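Local coordinates for 3,4-dihydroxybenzoate decarboxylase (PDB 5NY5), which decarboxylates 3,4-dihydroxybenzoate and can run in reverse to carboxylate catechols at the para position, as a UbiD-family enzyme dependent on prenylated FMN, at residues A[12-15]-A[16-19]; A[109-112]-A[113-116]; A[61-64]-A[65-68]; A[410-413]-A[414-417]. All coordinates share one frame; numbering follows the deposited sequence.

Interaction 1. Residues A[12-15]-A[16-19]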
loop_
_atom_site.group_PDB
_atom_site.type_symbol
_atom_site.label_atom_id
_atom_site.label_comp_id
_atom_site.label_asym_id
_atom_site.label_seq_id
_atom_site.Cartn_x
_atom_site.Cartn_y
_atom_site.Cartn_z
ATOM N N ILE A 12 39.261 37.003 10.540
ATOM C CA ILE A 12 38.419 37.983 11.218
ATOM C C ILE A 12 38.583 39.355 10.579
ATOM O O ILE A 12 37.618 40.121 10.455
ATOM C CB ILE A 12 38.749 38.012 12.721
ATOM C CG1 ILE A 12 38.408 36.667 13.365
ATOM C CG2 ILE A 12 38.018 39.148 13.416
ATOM C CD1 ILE A 12 38.752 36.586 14.835
ATOM N N ALA A 13 39.805 39.681 10.148
ATOM C CA ALA A 13 40.049 40.967 9.508
ATOM C C ALA A 13 39.259 41.099 8.214
ATOM O O ALA A 13 38.771 42.185 7.883
ATOM C CB ALA A 13 41.544 41.144 9.246
ATOM N N LEU A 14 39.120 40.001 7.467
ATOM C CA LEU A 14 38.321 40.042 6.247
ATOM C C LEU A 14 36.846 40.244 6.564
ATOM O O LEU A 14 36.148 40.978 5.854
ATOM C CB LEU A 14 38.525 38.764 5.435
ATOM C CG LEU A 14 37.652 38.624 4.186
ATOM C CD1 LEU A 14 37.861 39.800 3.249
ATOM C CD2 LEU A 14 37.937 37.320 3.470
ATOM N N LEU A 15 36.354 39.608 7.627
ATOM C CA LEU A 15 34.954 39.780 7.999
ATOM C C LEU A 15 34.656 41.214 8.411
ATOM O O LEU A 15 33.561 41.722 8.148
ATOM C CB LEU A 15 34.585 38.818 9.126
ATOM C CG LEU A 15 34.719 37.325 8.831
ATOM C CD1 LEU A 15 34.143 36.512 9.974
ATOM C CD2 LEU A 15 34.037 36.972 7.521
ATOM N N GLN A 16 35.616 41.884 9.049
ATOM C CA GLN A 16 35.386 43.257 9.476
ATOM C C GLN A 16 35.208 44.192 8.289
ATOM O O GLN A 16 34.545 45.228 8.413
ATOM C CB GLN A 16 36.532 43.717 10.375
ATOM C CG GLN A 16 36.508 43.069 11.751
ATOM C CD GLN A 16 37.800 43.257 12.516
ATOM O OE1 GLN A 16 38.884 43.253 11.935
ATOM N NE2 GLN A 16 37.693 43.420 13.830
ATOM N N ARG A 17 35.772 43.847 7.134
ATOM C CA ARG A 17 35.558 44.633 5.927
ATOM C C ARG A 17 34.195 44.382 5.295
ATOM O O ARG A 17 33.858 45.037 4.305
ATOM C CB ARG A 17 36.666 44.353 4.906
ATOM C CG ARG A 17 38.066 44.681 5.415
ATOM C CD ARG A 17 39.062 44.905 4.277
ATOM N NE ARG A 17 39.424 43.673 3.579
ATOM C CZ ARG A 17 40.388 42.847 3.973
ATOM N NH1 ARG A 17 41.086 43.113 5.069
ATOM N NH2 ARG A 17 40.654 41.751 3.275
ATOM N N HIS A 18 33.408 43.457 5.841
ATOM C CA HIS A 18 32.054 43.180 5.368
ATOM C C HIS A 18 31.127 43.248 6.573
ATOM O O HIS A 18 30.940 42.251 7.281
ATOM C CB HIS A 18 31.971 41.820 4.679
ATOM C CG HIS A 18 32.811 41.716 3.445
ATOM N ND1 HIS A 18 32.303 41.913 2.181
ATOM C CD2 HIS A 18 34.124 41.434 3.283
ATOM C CE1 HIS A 18 33.266 41.759 1.292
ATOM N NE2 HIS A 18 34.383 41.467 1.935
ATOM N N PRO A 19 30.533 44.410 6.838
ATOM C CA PRO A 19 29.710 44.556 8.045
ATOM C C PRO A 19 28.543 43.577 8.063
ATOM O O PRO A 19 27.897 43.327 7.045
ATOM C CB PRO A 19 29.228 46.010 7.970
ATOM C CG PRO A 19 29.397 46.403 6.536
ATOM C CD PRO A 19 30.592 45.651 6.051
#

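Interaction 2. Residues A[109-112]-A[113-116]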
loop_
_atom_site.group_PDB
_atom_site.type_symbol
_atom_site.label_atom_id
_atom_site.label_comp_id
_atom_site.label_asym_id
_atom_site.label_seq_id
_atom_site.Cartn_x
_atom_site.Cartn_y
_atom_site.Cartn_z
ATOM N N VAL A 109 56.641 21.816 7.109
ATOM C CA VAL A 109 57.083 21.955 8.493
ATOM C C VAL A 109 57.978 23.181 8.615
ATOM O O VAL A 109 58.746 23.507 7.702
ATOM C CB VAL A 109 57.805 20.679 8.964
ATOM C CG1 VAL A 109 56.902 19.470 8.796
ATOM C CG2 VAL A 109 59.107 20.482 8.205
ATOM N N VAL A 110 57.859 23.885 9.738
ATOM C CA VAL A 110 58.644 25.092 9.990
ATOM C C VAL A 110 59.158 25.060 11.421
ATOM O O VAL A 110 58.571 24.411 12.298
ATOM C CB VAL A 110 57.826 26.380 9.756
ATOM C CG1 VAL A 110 57.306 26.443 8.328
ATOM C CG2 VAL A 110 56.686 26.480 10.752
ATOM N N PRO A 111 60.270 25.744 11.682
ATOM C CA PRO A 111 60.783 25.818 13.052
ATOM C C PRO A 111 59.901 26.690 13.931
ATOM O O PRO A 111 59.080 27.478 13.455
ATOM C CB PRO A 111 62.176 26.435 12.882
ATOM C CG PRO A 111 62.518 26.229 11.441
ATOM C CD PRO A 111 61.219 26.310 10.711
ATOM N N ALA A 112 60.100 26.545 15.244
ATOM C CA ALA A 112 59.332 27.318 16.215
ATOM C C ALA A 112 59.453 28.818 15.993
ATOM O O ALA A 112 58.618 29.577 16.495
ATOM C CB ALA A 112 59.778 26.972 17.637
ATOM N N SER A 113 60.476 29.258 15.260
ATOM C CA SER A 113 60.612 30.673 14.937
ATOM C C SER A 113 59.377 31.200 14.218
ATOM O O SER A 113 58.997 32.362 14.396
ATOM C CB SER A 113 61.866 30.884 14.088
ATOM O OG SER A 113 61.959 32.211 13.604
ATOM N N GLN A 114 58.725 30.358 13.418
ATOM C CA GLN A 114 57.591 30.751 12.589
ATOM C C GLN A 114 56.283 30.139 13.082
ATOM O O GLN A 114 55.337 29.971 12.311
ATOM C CB GLN A 114 57.830 30.358 11.133
ATOM C CG GLN A 114 58.799 31.241 10.361
ATOM C CD GLN A 114 58.955 30.763 8.930
ATOM O OE1 GLN A 114 59.642 29.777 8.667
ATOM N NE2 GLN A 114 58.297 31.447 7.999
ATOM N N ALA A 115 56.218 29.813 14.370
ATOM C CA ALA A 115 55.075 29.138 14.979
ATOM C C ALA A 115 54.452 30.062 16.021
ATOM O O ALA A 115 54.731 29.939 17.224
ATOM C CB ALA A 115 55.485 27.810 15.613
ATOM N N PRO A 116 53.594 30.992 15.601
ATOM C CA PRO A 116 52.899 31.844 16.578
ATOM C C PRO A 116 52.145 31.055 17.628
ATOM O O PRO A 116 51.970 31.541 18.751
ATOM C CB PRO A 116 51.946 32.667 15.703
ATOM C CG PRO A 116 52.566 32.657 14.358
ATOM C CD PRO A 116 53.235 31.333 14.215
#

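Interaction 3. Residues A[61-64]-A[65-68]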
loop_
_atom_site.group_PDB
_atom_site.type_symbol
_atom_site.label_atom_id
_atom_site.label_comp_id
_atom_site.label_asym_id
_atom_site.label_seq_id
_atom_site.Cartn_x
_atom_site.Cartn_y
_atom_site.Cartn_z
ATOM N N ASN A 61 34.784 39.222 24.549
ATOM C CA ASN A 61 36.053 39.690 25.094
ATOM C C ASN A 61 36.094 39.669 26.615
ATOM O O ASN A 61 37.187 39.687 27.190
ATOM C CB ASN A 61 36.347 41.110 24.601
ATOM C CG ASN A 61 36.783 41.146 23.151
ATOM O OD1 ASN A 61 37.478 40.247 22.678
ATOM N ND2 ASN A 61 36.381 42.190 22.437
ATOM N N SER A 62 34.942 39.640 27.277
ATOM C CA SER A 62 34.864 39.661 28.733
ATOM C C SER A 62 34.251 38.351 29.206
ATOM O O SER A 62 33.038 38.148 29.090
ATOM C CB SER A 62 34.050 40.858 29.219
ATOM O OG SER A 62 33.898 40.831 30.625
ATOM N N VAL A 63 35.087 37.468 29.742
ATOM C CA VAL A 63 34.665 36.163 30.234
ATOM C C VAL A 63 34.723 36.200 31.753
ATOM O O VAL A 63 35.775 36.494 32.332
ATOM C CB VAL A 63 35.546 35.037 29.674
ATOM C CG1 VAL A 63 35.030 33.684 30.125
ATOM C CG2 VAL A 63 35.606 35.116 28.159
ATOM N N LYS A 64 33.594 35.910 32.397
ATOM C CA LYS A 64 33.536 35.942 33.852
ATOM C C LYS A 64 34.518 34.942 34.444
ATOM O O LYS A 64 34.527 33.766 34.073
ATOM C CB LYS A 64 32.120 35.636 34.337
ATOM C CG LYS A 64 31.072 36.657 33.931
ATOM C CD LYS A 64 29.699 36.246 34.443
ATOM C CE LYS A 64 28.609 37.187 33.958
ATOM N NZ LYS A 64 27.262 36.742 34.412
ATOM N N GLY A 65 35.349 35.418 35.369
ATOM C CA GLY A 65 36.369 34.594 35.975
ATOM C C GLY A 65 37.565 34.301 35.101
ATOM O O GLY A 65 38.465 33.576 35.540
ATOM N N TYR A 66 37.609 34.834 33.882
ATOM C CA TYR A 66 38.717 34.600 32.954
ATOM C C TYR A 66 39.128 35.909 32.295
ATOM O O TYR A 66 38.925 36.109 31.092
ATOM C CB TYR A 66 38.329 33.563 31.898
ATOM C CG TYR A 66 38.196 32.156 32.424
ATOM C CD1 TYR A 66 37.002 31.711 32.973
ATOM C CD2 TYR A 66 39.260 31.269 32.358
ATOM C CE1 TYR A 66 36.873 30.423 33.449
ATOM C CE2 TYR A 66 39.141 29.980 32.831
ATOM C CZ TYR A 66 37.946 29.562 33.375
ATOM O OH TYR A 66 37.821 28.278 33.847
ATOM N N PRO A 67 39.723 36.827 33.056
ATOM C CA PRO A 67 40.298 38.020 32.428
ATOM C C PRO A 67 41.439 37.631 31.502
ATOM O O PRO A 67 42.194 36.697 31.777
ATOM C CB PRO A 67 40.790 38.849 33.618
ATOM C CG PRO A 67 41.020 37.849 34.694
ATOM C CD PRO A 67 39.955 36.810 34.510
ATOM N N GLY A 68 41.549 38.346 30.387
ATOM C CA GLY A 68 42.529 38.017 29.378
ATOM C C GLY A 68 42.113 36.931 28.413
ATOM O O GLY A 68 42.824 36.699 27.426
HETATM O O HOH W 1 38.091 37.758 29.538
#

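Interaction 4. Residues A[410-413]-A[414-417]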
loop_
_atom_site.group_PDB
_atom_site.type_symbol
_atom_site.label_atom_id
_atom_site.label_comp_id
_atom_site.label_asym_id
_atom_site.label_seq_id
_atom_site.Cartn_x
_atom_site.Cartn_y
_atom_site.Cartn_z
ATOM N N SER A 410 13.467 27.514 1.889
ATOM C CA SER A 410 12.566 26.486 2.399
ATOM C C SER A 410 11.115 26.765 2.034
ATOM O O SER A 410 10.333 25.826 1.853
ATOM C CB SER A 410 12.713 26.359 3.911
ATOM O OG SER A 410 14.008 25.917 4.252
ATOM N N ASP A 411 10.729 28.038 1.933
ATOM C CA ASP A 411 9.408 28.360 1.405
ATOM C C ASP A 411 9.246 27.809 -0.005
ATOM O O ASP A 411 8.226 27.192 -0.333
ATOM C CB ASP A 411 9.179 29.874 1.413
ATOM C CG ASP A 411 8.887 30.420 2.798
ATOM O OD1 ASP A 411 8.717 29.621 3.737
ATOM O OD2 ASP A 411 8.816 31.656 2.942
ATOM N N ASP A 412 10.258 28.012 -0.850
ATOM C CA ASP A 412 10.182 27.551 -2.230
ATOM C C ASP A 412 10.179 26.029 -2.314
ATOM O O ASP A 412 9.613 25.462 -3.254
ATOM C CB ASP A 412 11.343 28.137 -3.030
ATOM C CG ASP A 412 10.931 28.570 -4.418
ATOM O OD1 ASP A 412 9.720 28.761 -4.647
ATOM O OD2 ASP A 412 11.819 28.730 -5.281
ATOM N N ILE A 413 10.801 25.354 -1.346
ATOM C CA ILE A 413 10.779 23.897 -1.320
ATOM C C ILE A 413 9.379 23.391 -0.995
ATOM O O ILE A 413 8.875 22.459 -1.633
ATOM C CB ILE A 413 11.821 23.368 -0.320
ATOM C CG1 ILE A 413 13.229 23.788 -0.746
ATOM C CG2 ILE A 413 11.727 21.860 -0.189
ATOM C CD1 ILE A 413 14.308 23.357 0.216
ATOM N N LEU A 414 8.724 23.997 -0.001
ATOM C CA LEU A 414 7.358 23.604 0.323
ATOM C C LEU A 414 6.393 23.954 -0.803
ATOM O O LEU A 414 5.354 23.302 -0.949
ATOM C CB LEU A 414 6.917 24.256 1.632
ATOM C CG LEU A 414 7.667 23.802 2.885
ATOM C CD1 LEU A 414 7.270 24.622 4.091
ATOM C CD2 LEU A 414 7.418 22.330 3.150
ATOM N N TRP A 415 6.720 24.966 -1.609
ATOM C CA TRP A 415 5.885 25.291 -2.762
ATOM C C TRP A 415 5.906 24.164 -3.788
ATOM O O TRP A 415 4.857 23.752 -4.295
ATOM C CB TRP A 415 6.346 26.601 -3.397
ATOM C CG TRP A 415 5.653 26.898 -4.691
ATOM C CD1 TRP A 415 4.424 27.467 -4.849
ATOM C CD2 TRP A 415 6.145 26.636 -6.011
ATOM N NE1 TRP A 415 4.121 27.577 -6.182
ATOM C CE2 TRP A 415 5.161 27.072 -6.916
ATOM C CE3 TRP A 415 7.319 26.074 -6.513
ATOM C CZ2 TRP A 415 5.318 26.968 -8.294
ATOM C CZ3 TRP A 415 7.470 25.969 -7.881
ATOM C CH2 TRP A 415 6.476 26.412 -8.755
ATOM N N ALA A 416 7.099 23.665 -4.121
ATOM C CA ALA A 416 7.191 22.531 -5.035
ATOM C C ALA A 416 6.484 21.308 -4.470
ATOM O O ALA A 416 5.908 20.517 -5.227
ATOM C CB ALA A 416 8.655 22.210 -5.327
HETATM N N MSE A 417 6.504 21.148 -3.151
HETATM C CA MSE A 417 5.839 20.045 -2.473
HETATM C C MSE A 417 4.332 20.235 -2.398
HETATM O O MSE A 417 3.607 19.327 -2.003
HETATM C CB MSE A 417 6.401 19.874 -1.063
HETATM C CG MSE A 417 7.815 19.352 -1.039
HETATM SE SE MSE A 417 8.101 18.024 0.340
HETATM C CE MSE A 417 8.534 19.203 1.817
#

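Interaction 1. Residues A[12-15]-A[16-19]
The final turn of helix 8-16, where Leu14 and Leu15 meet Arg17 and His18, illustrates how a helix winds tighter as it stops. Gln16 N still bonds in alpha-helical fashion to Ile12 O at 3.0 Å. One residue on, Arg17 N reaches back only three places, to Leu14 O, in a weak bond. His18 N then does the same with Leu15 O at 2.9 Å, its donor standing above the carbonyl plane. Leu14 and Arg17 cross at about a right angle: with chi1 at 175°, Leu14 carries its CG away from the backbone N, and CD1 comes within 3.4 Å of Arg17 NH2, while Leu14 CA sits under one face of the guanidinium, toward its rim. The imidazole of His18 turns its edge to the same turn, His18 CD2 lying 3.3 Å from Leu14 O in the ring plane. Gln16 CG passes 3.4 Å from Ile12 O. Leu15 faces the interior, against Tyr22, Met75 and Leu85, and His18 touches Leu84. The change from four-residue to three-residue spacing is typical of a helix C-terminus that ends through a 3-10-like turn into a loop.

Interaction 2. Residues A[109-112]-A[113-116]
Ser113, together with Ala112, forms the short 3-10 turn that lifts the chain off strand 108-110 on its way to strand 120-123, and Pro111 and Ala112 supply the carbonyls that hold it. Ser113 N itself lies close to Pro111 O, but the angle is too poor for a bond, and that acceptor serves the next residue. Gln114 N donates to Pro111 O at 2.9 Å and nearly straight, with an N-H...O angle of 163°, although the donor stands above the carbonyl plane. The Gln114 side chain then folds back toward the strand: with chi1 at -76° its CG lies opposite the carbonyl carbon, and the chain beyond runs extended across Val110 at about a right angle. Its OE1 stops 4.0 Å from Val110 CB, while Gln114 CB lies 4.1 Å from Val110 CG2, so the amide end and the root of the same side chain both lie loosely alongside the valine. Val110 in turn is tied by its backbone to Leu247 of the neighbouring strand 246-249. Ala115 adds a second bond of the same three-residue spacing, its N 3.2 Å from Ala112 O, from well above the carbonyl plane. Its buried methyl points back at the turn and also touches Val248 of strand 246-249: Ala115 CB sits 3.7 Å from Ala112 O and 3.9 Å from Ala112 CA.

Interaction 3. Residues A[61-64]-A[65-68]
Two torsions bring Val63 and Tyr66 together across a type II beta turn: Val63 swings CG1 opposite its own backbone N (chi1 -176°), and Tyr66 turns its ring opposite its carbonyl carbon (chi1 -70°). Val63 CG1 thereby meets Tyr66 CB at 3.7 Å and approaches the ring obliquely, Tyr66 CD1 lying 4.0 Å from Val63 CG1. The turn lies in the connection between strands 57-60 and 70-73, antiparallel neighbours in their sheet. One backbone bond closes it, Tyr66 N donating to Val63 O at 2.9 Å from above the carbonyl plane. A water accepts from Val63 N at 3.0 Å; its very short approach to the carbonyl of Tyr66 is doubtful. Val63 also packs on Pro31 and on Ile71 of strand 70-73. Lys64 and Gly65 occupy the corners of the turn. The corner lysine, extended beyond CG, reaches outward to a salt bridge with Glu34, and the phenol of Tyr66 is hydrogen-bonded at OH to the backbone O of Arg132. Gly65 takes a phi of 75°, the left-handed conformation that glycine adopts readily and that the third position of a type II turn requires. The central peptide is thus flipped, and its carbonyl, Lys64 O, comes to the edge of the tyrosine ring, close to the ring plane and 3.4 Å from Tyr66 CD1.

Interaction 4. Residues A[410-413]-A[414-417]
Asp412 OD1 lies 4.1 Å from Trp415 CE3 and is gripped from beyond the turn, by a salt bridge to Arg475 NH2 and by a long, weak ion pair with Arg50 of the second subunit. The Asp412 and Trp415 side chains lie side by side and point the same way, with carboxylate and ring planes 26° apart. The tryptophan's chi1 of 172° carries the ring away from its own backbone N and along the aspartate. Asp412 O lies at the indole edge, near its plane, 4.0 Å from Trp415 CE3. Arg475 also makes a cation-pi contact with Trp415, while Asp412 OD2 is held by the backbone N of Asp406, and Ile413 and Met417 face Ile399.

The backbone that carries these side chains is the regular start of helix 410-419. The N-H of each residue from Leu414 to Met417 bonds to the carbonyl four residues earlier, Trp415 N lying 3.0 Å from Asp411 O. Leu414 CG rests on Ser410 O, and CG of Met417, here selenomethionine, comes 3.3 Å from Ile413 O. The buried aspartate thus lies in the first turn of the helix, next to a guanidinium and a backbone N-H, a setting that would probably stabilise its negative charge. The link between subunits falls instead to its neighbours, Trp415 NE1 bonding to Pro291 O and Asp411 OD1 to Ser410 OG, both partners on the second subunit.

Along the chain the order is interaction 1, interaction 3, interaction 2 and interaction 4. Interactions 1 and 3 belong to the N-terminal domain and are linked through one mixed sheet: interaction 1 leads into strand 22-25, and interaction 3 lies in the loop between strands 57-60 and 70-73, with centres about 24 Å apart and nearest atoms about 9 Å. Interaction 2 leaves an edge strand of a separate three-stranded sheet, its centre about 27 Å from that of interaction 1. Interaction 4, in the C-terminal domain, lies across the chain's centre from interaction 2, about 51 Å away between centres. None touches another, and all lie away from the manganese and prenylated FMN sites. Only interaction 4 is met by a second subunit; no other chain of the assembly touches the other three.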